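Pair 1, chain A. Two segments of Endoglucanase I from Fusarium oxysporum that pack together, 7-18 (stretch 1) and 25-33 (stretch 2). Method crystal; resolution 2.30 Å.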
# COMPACT_ATOMS: atom_id res chain seq x y z
N LYS A 7 -24.26 -11.70 2.91
CA LYS A 7 -24.23 -10.56 2.01
C LYS A 7 -23.00 -9.66 2.18
O LYS A 7 -22.69 -9.32 3.30
CB LYS A 7 -25.47 -9.69 2.16
CG LYS A 7 -25.85 -9.36 3.60
CD LYS A 7 -27.06 -8.43 3.57
CE LYS A 7 -27.81 -8.44 4.90
NZ LYS A 7 -28.91 -7.43 4.97
N GLU A 8 -22.21 -9.46 1.13
CA GLU A 8 -21.05 -8.60 1.28
C GLU A 8 -21.50 -7.15 1.07
O GLU A 8 -22.15 -6.88 0.07
CB GLU A 8 -19.96 -9.08 0.31
CG GLU A 8 -18.77 -8.08 0.45
CD GLU A 8 -17.67 -8.63 1.29
OE1 GLU A 8 -17.89 -9.70 1.89
OE2 GLU A 8 -16.54 -8.12 1.42
N GLN A 9 -21.20 -6.19 1.92
CA GLN A 9 -21.65 -4.81 1.77
C GLN A 9 -20.44 -3.86 1.77
O GLN A 9 -20.15 -3.26 2.80
CB GLN A 9 -22.65 -4.29 2.82
CG GLN A 9 -24.06 -4.84 2.75
CD GLN A 9 -24.79 -4.90 4.08
OE1 GLN A 9 -24.67 -4.31 5.15
NE2 GLN A 9 -25.62 -5.94 4.15
N HIS A 10 -19.79 -3.75 0.63
CA HIS A 10 -18.61 -2.91 0.43
C HIS A 10 -18.93 -1.42 0.57
O HIS A 10 -19.89 -0.83 0.05
CB HIS A 10 -18.09 -3.09 -0.97
CG HIS A 10 -17.71 -4.43 -1.47
ND1 HIS A 10 -18.49 -5.12 -2.37
CD2 HIS A 10 -16.63 -5.23 -1.25
CE1 HIS A 10 -17.92 -6.29 -2.67
NE2 HIS A 10 -16.79 -6.38 -2.01
N PRO A 11 -18.16 -0.76 1.42
CA PRO A 11 -18.35 0.69 1.63
C PRO A 11 -18.13 1.38 0.27
O PRO A 11 -17.24 1.13 -0.53
CB PRO A 11 -17.39 1.08 2.72
CG PRO A 11 -16.77 -0.25 3.20
CD PRO A 11 -17.07 -1.33 2.19
N LYS A 12 -18.96 2.35 -0.07
CA LYS A 12 -18.90 3.09 -1.33
C LYS A 12 -17.86 4.19 -1.17
O LYS A 12 -17.85 4.83 -0.13
CB LYS A 12 -20.26 3.64 -1.65
CG LYS A 12 -20.51 4.49 -2.87
CD LYS A 12 -21.99 4.83 -2.94
CE LYS A 12 -22.50 5.17 -4.32
NZ LYS A 12 -22.51 6.66 -4.50
N LEU A 13 -17.03 4.36 -2.21
CA LEU A 13 -16.05 5.45 -2.15
C LEU A 13 -16.08 6.19 -3.48
O LEU A 13 -15.82 5.59 -4.53
CB LEU A 13 -14.68 4.89 -1.83
CG LEU A 13 -13.57 5.91 -1.68
CD1 LEU A 13 -13.76 6.68 -0.35
CD2 LEU A 13 -12.20 5.30 -1.75
N GLU A 14 -16.43 7.48 -3.41
CA GLU A 14 -16.42 8.31 -4.60
C GLU A 14 -14.98 8.67 -4.94
O GLU A 14 -14.35 9.03 -3.94
CB GLU A 14 -17.18 9.63 -4.40
CG GLU A 14 -18.65 9.35 -4.07
CD GLU A 14 -19.50 10.55 -3.77
OE1 GLU A 14 -19.08 11.50 -3.07
OE2 GLU A 14 -20.63 10.54 -4.30
N THR A 15 -14.50 8.46 -6.16
CA THR A 15 -13.19 8.94 -6.57
C THR A 15 -13.29 9.83 -7.81
O THR A 15 -14.38 10.21 -8.21
CB THR A 15 -12.26 7.77 -6.89
OG1 THR A 15 -12.82 7.10 -8.04
CG2 THR A 15 -12.15 6.81 -5.72
N TYR A 16 -12.24 10.41 -8.40
CA TYR A 16 -12.36 11.35 -9.49
C TYR A 16 -11.35 11.01 -10.59
O TYR A 16 -10.32 10.45 -10.22
CB TYR A 16 -12.19 12.81 -9.02
CG TYR A 16 -13.09 13.22 -7.89
CD1 TYR A 16 -12.78 12.89 -6.57
CD2 TYR A 16 -14.27 13.91 -8.09
CE1 TYR A 16 -13.62 13.22 -5.52
CE2 TYR A 16 -15.10 14.28 -7.07
CZ TYR A 16 -14.78 13.93 -5.78
OH TYR A 16 -15.57 14.28 -4.73
N ARG A 17 -11.70 11.32 -11.83
CA ARG A 17 -10.83 11.12 -12.98
C ARG A 17 -10.64 12.53 -13.59
O ARG A 17 -11.61 13.33 -13.66
CB ARG A 17 -11.36 10.19 -14.05
CG ARG A 17 -11.40 8.69 -13.85
CD ARG A 17 -10.28 8.15 -13.00
NE ARG A 17 -10.45 7.00 -12.16
CZ ARG A 17 -10.73 6.82 -10.86
NH1 ARG A 17 -10.97 7.76 -9.99
NH2 ARG A 17 -10.79 5.53 -10.44
N CYS A 18 -9.39 12.89 -13.90
CA CYS A 18 -9.20 14.27 -14.33
C CYS A 18 -8.43 14.47 -15.64
O CYS A 18 -7.47 13.79 -16.00
CB CYS A 18 -8.62 15.07 -13.18
SG CYS A 18 -9.21 14.87 -11.50
N LYS A 25 -14.08 14.59 -12.96
CA LYS A 25 -15.40 14.00 -12.94
C LYS A 25 -15.49 12.90 -11.89
O LYS A 25 -14.67 11.98 -11.76
CB LYS A 25 -15.74 13.47 -14.33
CG LYS A 25 -16.69 14.40 -15.06
CD LYS A 25 -16.13 14.94 -16.36
CE LYS A 25 -16.09 16.46 -16.48
NZ LYS A 25 -17.44 17.07 -16.51
N LYS A 26 -16.50 13.01 -11.05
CA LYS A 26 -16.75 12.07 -9.98
C LYS A 26 -17.16 10.72 -10.53
O LYS A 26 -17.80 10.76 -11.56
CB LYS A 26 -17.86 12.58 -9.02
CG LYS A 26 -17.75 11.93 -7.67
CD LYS A 26 -18.57 12.51 -6.53
CE LYS A 26 -20.05 12.59 -6.93
NZ LYS A 26 -20.91 12.83 -5.73
N GLN A 27 -16.82 9.62 -9.84
CA GLN A 27 -17.32 8.31 -10.24
C GLN A 27 -17.39 7.44 -8.95
O GLN A 27 -16.74 7.81 -7.95
CB GLN A 27 -16.67 7.50 -11.31
CG GLN A 27 -15.19 7.27 -11.24
CD GLN A 27 -14.58 7.46 -12.63
OE1 GLN A 27 -13.88 6.53 -13.04
NE2 GLN A 27 -14.82 8.59 -13.32
N THR A 28 -18.20 6.39 -9.04
CA THR A 28 -18.40 5.52 -7.91
C THR A 28 -17.43 4.34 -7.89
O THR A 28 -17.36 3.60 -8.86
CB THR A 28 -19.81 4.96 -7.91
OG1 THR A 28 -20.72 5.97 -7.42
CG2 THR A 28 -20.05 3.76 -7.01
N ASN A 29 -16.72 4.16 -6.78
CA ASN A 29 -15.88 2.97 -6.56
C ASN A 29 -16.25 2.30 -5.24
O ASN A 29 -17.04 2.80 -4.43
CB ASN A 29 -14.39 3.31 -6.55
CG ASN A 29 -13.80 3.54 -7.93
OD1 ASN A 29 -13.56 2.62 -8.71
ND2 ASN A 29 -13.51 4.77 -8.25
N TYR A 30 -15.73 1.09 -5.00
CA TYR A 30 -16.02 0.36 -3.79
C TYR A 30 -14.73 -0.11 -3.14
O TYR A 30 -13.66 -0.22 -3.73
CB TYR A 30 -17.04 -0.78 -3.92
CG TYR A 30 -18.44 -0.35 -4.28
CD1 TYR A 30 -18.78 -0.12 -5.62
CD2 TYR A 30 -19.40 -0.10 -3.32
CE1 TYR A 30 -20.06 0.33 -5.94
CE2 TYR A 30 -20.68 0.35 -3.63
CZ TYR A 30 -21.00 0.55 -4.96
OH TYR A 30 -22.24 0.99 -5.36
N ILE A 31 -14.83 -0.26 -1.80
CA ILE A 31 -13.72 -0.72 -0.97
C ILE A 31 -13.92 -2.15 -0.50
O ILE A 31 -15.01 -2.53 -0.06
CB ILE A 31 -13.56 0.28 0.19
CG1 ILE A 31 -12.97 1.58 -0.41
CG2 ILE A 31 -12.82 -0.24 1.42
CD1 ILE A 31 -11.48 1.47 -0.70
N VAL A 32 -12.86 -2.98 -0.52
CA VAL A 32 -12.89 -4.36 -0.07
C VAL A 32 -11.78 -4.69 0.91
O VAL A 32 -10.58 -4.38 0.73
CB VAL A 32 -12.87 -5.38 -1.22
CG1 VAL A 32 -11.50 -5.55 -1.93
CG2 VAL A 32 -13.32 -6.76 -0.82
N ALA A 33 -12.19 -5.39 1.99
CA ALA A 33 -11.14 -5.79 2.93
C ALA A 33 -10.37 -6.95 2.29
O ALA A 33 -10.93 -7.75 1.55
CB ALA A 33 -11.65 -6.20 4.31

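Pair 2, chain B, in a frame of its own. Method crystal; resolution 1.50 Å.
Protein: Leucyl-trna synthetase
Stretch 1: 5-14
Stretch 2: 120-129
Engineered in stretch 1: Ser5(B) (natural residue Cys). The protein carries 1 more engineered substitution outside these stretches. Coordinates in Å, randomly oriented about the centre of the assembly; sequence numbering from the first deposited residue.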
# COMPACT_ATOMS: atom_id res chain seq x y z
N SER B 5 -16.48 12.33 -6.68
CA SER B 5 -15.10 11.82 -7.04
C SER B 5 -13.99 12.13 -6.01
O SER B 5 -13.39 13.21 -6.00
CB SER B 5 -14.66 12.35 -8.42
OG SER B 5 -13.34 11.91 -8.71
N GLN B 6 -13.72 11.16 -5.17
CA GLN B 6 -12.76 11.29 -4.08
C GLN B 6 -11.28 11.23 -4.62
O GLN B 6 -10.98 10.39 -5.43
CB GLN B 6 -13.03 10.15 -3.10
CG GLN B 6 -12.21 10.12 -1.83
CD GLN B 6 -12.34 11.38 -1.02
OE1 GLN B 6 -13.27 11.53 -0.22
NE2 GLN B 6 -11.40 12.32 -1.21
N GLU B 7 -10.44 12.20 -4.23
CA GLU B 7 -9.05 12.22 -4.63
C GLU B 7 -8.27 11.48 -3.52
O GLU B 7 -8.49 11.71 -2.33
CB GLU B 7 -8.53 13.64 -4.82
CG GLU B 7 -7.06 13.69 -5.16
CD GLU B 7 -6.58 15.06 -5.60
OE1 GLU B 7 -6.83 15.42 -6.76
OE2 GLU B 7 -5.95 15.78 -4.77
N TYR B 8 -7.42 10.55 -3.93
CA TYR B 8 -6.53 9.80 -3.02
C TYR B 8 -5.11 10.20 -3.34
O TYR B 8 -4.81 10.59 -4.48
CB TYR B 8 -6.69 8.29 -3.23
CG TYR B 8 -8.07 7.77 -2.91
CD1 TYR B 8 -9.11 7.87 -3.88
CD2 TYR B 8 -8.41 7.33 -1.65
CE1 TYR B 8 -10.38 7.41 -3.57
CE2 TYR B 8 -9.66 6.85 -1.34
CZ TYR B 8 -10.67 6.95 -2.32
OH TYR B 8 -11.89 6.47 -1.97
N THR B 9 -4.21 10.03 -2.35
CA THR B 9 -2.79 10.17 -2.61
C THR B 9 -2.24 8.74 -2.55
O THR B 9 -2.53 8.02 -1.63
CB THR B 9 -2.07 11.05 -1.59
OG1 THR B 9 -2.67 12.33 -1.55
CG2 THR B 9 -0.61 11.22 -1.98
N LEU B 10 -1.67 8.32 -3.65
CA LEU B 10 -0.94 7.04 -3.70
C LEU B 10 0.52 7.28 -3.35
O LEU B 10 1.16 8.17 -3.88
CB LEU B 10 -1.05 6.38 -5.08
CG LEU B 10 -2.45 6.25 -5.68
CD1 LEU B 10 -2.37 5.47 -6.98
CD2 LEU B 10 -3.43 5.65 -4.70
N ILE B 11 1.01 6.47 -2.42
CA ILE B 11 2.40 6.54 -1.96
C ILE B 11 3.10 5.29 -2.48
O ILE B 11 2.55 4.20 -2.41
CB ILE B 11 2.45 6.65 -0.43
CG1 ILE B 11 1.75 7.97 0.02
CG2 ILE B 11 3.88 6.61 0.10
CD1 ILE B 11 1.61 8.15 1.50
N LYS B 12 4.32 5.51 -3.00
CA LYS B 12 5.18 4.40 -3.46
C LYS B 12 5.73 3.65 -2.26
O LYS B 12 6.45 4.23 -1.48
CB LYS B 12 6.28 4.89 -4.34
CG LYS B 12 5.79 5.35 -5.71
CD LYS B 12 6.84 6.06 -6.49
CE LYS B 12 6.41 6.55 -7.85
NZ LYS B 12 7.52 7.31 -8.44
N ILE B 13 5.28 2.43 -2.10
CA ILE B 13 5.70 1.60 -0.98
C ILE B 13 6.64 0.53 -1.58
O ILE B 13 6.23 -0.45 -2.16
CB ILE B 13 4.50 0.98 -0.22
CG1 ILE B 13 3.66 2.07 0.45
CG2 ILE B 13 4.96 0.01 0.85
CD1 ILE B 13 2.39 1.55 1.10
N PHE B 14 7.95 0.74 -1.37
CA PHE B 14 8.95 -0.09 -2.01
C PHE B 14 9.14 -1.36 -1.17
O PHE B 14 9.02 -1.34 0.06
CB PHE B 14 10.29 0.66 -2.02
CG PHE B 14 10.28 1.92 -2.86
CD1 PHE B 14 10.50 1.86 -4.23
CD2 PHE B 14 10.03 3.14 -2.28
CE1 PHE B 14 10.44 3.02 -4.99
CE2 PHE B 14 9.98 4.31 -3.05
CZ PHE B 14 10.17 4.24 -4.40
N LYS B 120 11.90 -1.60 -10.17
CA LYS B 120 11.59 -1.39 -8.76
C LYS B 120 10.25 -2.07 -8.49
O LYS B 120 9.36 -2.05 -9.35
CB LYS B 120 11.52 0.08 -8.40
CG LYS B 120 12.79 0.87 -8.61
CD LYS B 120 12.72 2.18 -7.85
CE LYS B 120 13.88 3.13 -8.12
NZ LYS B 120 13.68 4.35 -7.28
N VAL B 121 10.11 -2.70 -7.34
CA VAL B 121 8.86 -3.37 -6.97
C VAL B 121 8.15 -2.49 -5.96
O VAL B 121 8.65 -2.22 -4.89
CB VAL B 121 9.05 -4.77 -6.38
CG1 VAL B 121 7.69 -5.37 -6.02
CG2 VAL B 121 9.87 -5.68 -7.31
N ILE B 122 6.92 -2.02 -6.33
CA ILE B 122 6.30 -0.98 -5.56
C ILE B 122 4.82 -1.34 -5.32
O ILE B 122 4.08 -1.54 -6.33
CB ILE B 122 6.38 0.40 -6.27
CG1 ILE B 122 7.82 0.87 -6.42
CG2 ILE B 122 5.51 1.45 -5.56
CD1 ILE B 122 8.01 2.01 -7.38
N PHE B 123 4.41 -1.43 -4.06
CA PHE B 123 2.99 -1.47 -3.66
C PHE B 123 2.49 -0.04 -3.72
O PHE B 123 3.08 0.88 -3.28
CB PHE B 123 2.80 -2.07 -2.25
CG PHE B 123 3.00 -3.55 -2.17
CD1 PHE B 123 4.29 -4.10 -2.14
CD2 PHE B 123 1.94 -4.42 -2.11
CE1 PHE B 123 4.45 -5.49 -2.04
CE2 PHE B 123 2.09 -5.78 -2.04
CZ PHE B 123 3.36 -6.33 -1.98
N LEU B 124 1.27 0.13 -4.32
CA LEU B 124 0.72 1.48 -4.39
C LEU B 124 -0.27 1.66 -3.23
O LEU B 124 -1.38 1.11 -3.28
CB LEU B 124 0.04 1.69 -5.74
CG LEU B 124 0.91 1.85 -6.96
CD1 LEU B 124 0.10 1.85 -8.26
CD2 LEU B 124 1.72 3.13 -6.85
N GLY B 125 0.19 2.36 -2.17
CA GLY B 125 -0.53 2.54 -0.94
C GLY B 125 -1.46 3.72 -1.17
O GLY B 125 -1.02 4.67 -1.75
N SER B 126 -2.64 3.65 -0.61
CA SER B 126 -3.64 4.75 -0.83
C SER B 126 -3.97 5.39 0.52
O SER B 126 -4.23 4.67 1.50
CB SER B 126 -4.85 4.08 -1.42
OG SER B 126 -5.78 5.13 -1.63
N THR B 127 -4.01 6.73 0.57
CA THR B 127 -4.32 7.45 1.79
C THR B 127 -5.12 8.74 1.48
O THR B 127 -4.85 9.40 0.46
CB THR B 127 -3.05 7.78 2.63
OG1 THR B 127 -3.42 8.35 3.88
CG2 THR B 127 -2.13 8.71 1.92
N LEU B 128 -6.02 9.06 2.41
CA LEU B 128 -6.62 10.38 2.45
C LEU B 128 -5.95 11.32 3.40
O LEU B 128 -6.30 12.48 3.50
CB LEU B 128 -8.10 10.26 2.83
CG LEU B 128 -8.93 9.44 1.84
CD1 LEU B 128 -10.29 9.09 2.42
CD2 LEU B 128 -9.01 10.17 0.52
N LYS B 129 -4.87 10.85 4.08
CA LYS B 129 -4.18 11.66 5.02
C LYS B 129 -2.67 11.60 4.73
O LYS B 129 -1.89 11.06 5.57
CB LYS B 129 -4.45 11.18 6.45
CG LYS B 129 -5.85 10.95 6.95
CD LYS B 129 -5.72 10.60 8.44
CE LYS B 129 -6.92 9.89 9.03
NZ LYS B 129 -6.86 9.75 10.51
O HOH W 1 -4.96 12.24 -0.15

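Two neighbouring antiparallel strands present a recurring packing problem: the backbone fixes the ladder of hydrogen bonds, and the side chains must then fill whatever space each register position leaves. Pair 1, from an endoglucanase, and pair 2, from a leucyl-tRNA synthetase, illustrate how differently the same frame can be furnished. Their central residues superpose with an RMSD of 0.9 Å, and the strand directions meet at 135° in pair 1 and 147° in pair 2, so both are twisted antiparallel pairs.

The shared ladder is easily followed. In pair 1, Leu13(A) N donates to Asn29(A) O at 2.7 Å and Asn29(A) N returns a bond to Leu13(A) O at 2.8 Å. At the matching rung of pair 2, Ile11(B) N reaches Gly125(B) O at 2.8 Å and Gly125(B) N reaches Ile11(B) O at 3.0 Å. The next rung joins Thr15(A) to Gln27(A) and Ile13(B) to Phe123(B), again by two bonds each. At the other end the bonding differs while the backbones still coincide: Thr9(B) and Thr127(B) exchange two bonds, whereas Pro11(A), matched to Thr9(B), has no amide hydrogen to give and only accepts, from Ile31(A) N to Pro11(A) O at 3.1 Å.

The face carrying Leu13(A), Thr15(A) and Asn29(A) mixes conservation with change. Leu13(A) and Ile11(B) place their side-chain centres 0.4 Å apart, and each meets a matched partner on the other strand: Leu13(A) CB lies 4.0 Å from Ile31(A) CG1, and Ile11(B) CD1 lies 3.8 Å from Thr127(B) CG2. Thr15(A) and Ile13(B) coincide equally well but work differently. Thr15(A) OG1 accepts a hydrogen bond from Arg17(A) NH1 of its own strand at 2.8 Å and lies beside the Asn29(A) side chain. Ile13(B) instead extends CD1 to 3.7 Å from Gly125(B) CA. The glycine leaves room for that methyl: an ideal CB there would lie 2.5 Å from Ile13(B) CD1, a clash. Thus one protein fills the site from the second strand with an amide, the other from the first with a hydrocarbon.

On the opposite face, charge is exchanged for apolar contact. Lys26(A) NZ forms a salt bridge with Glu14(A) OE2 at 2.7 Å, a diagonal pairing that a long, flexible lysine can span. Its counterpart, Ile122(B), takes the same diagonal with CG2, 3.7 Å from Lys12(B) CB, while its CD1 packs 3.6 Å from Phe14(B) CE1. Further along, Tyr30(A) lays its ring beside Lys12(A), with CE2 3.9 Å from Lys12(A) CB; the matched Ser126(B) is much smaller, and its OG lies 3.9 Å from Leu10(B) CD2.

Beyond the ladder, His10(A) and Tyr8(B) each pack a ring against matched aliphatic residues, His10(A) pointing toward the other strand and Tyr8(B) sideways: His10(A) CD2 approaches Val32(A) CG2 at 3.7 Å, and Tyr8(B) CD2 approaches Leu128(B) CD2 at 3.6 Å. The backbone sets the sites; their occupants are negotiable.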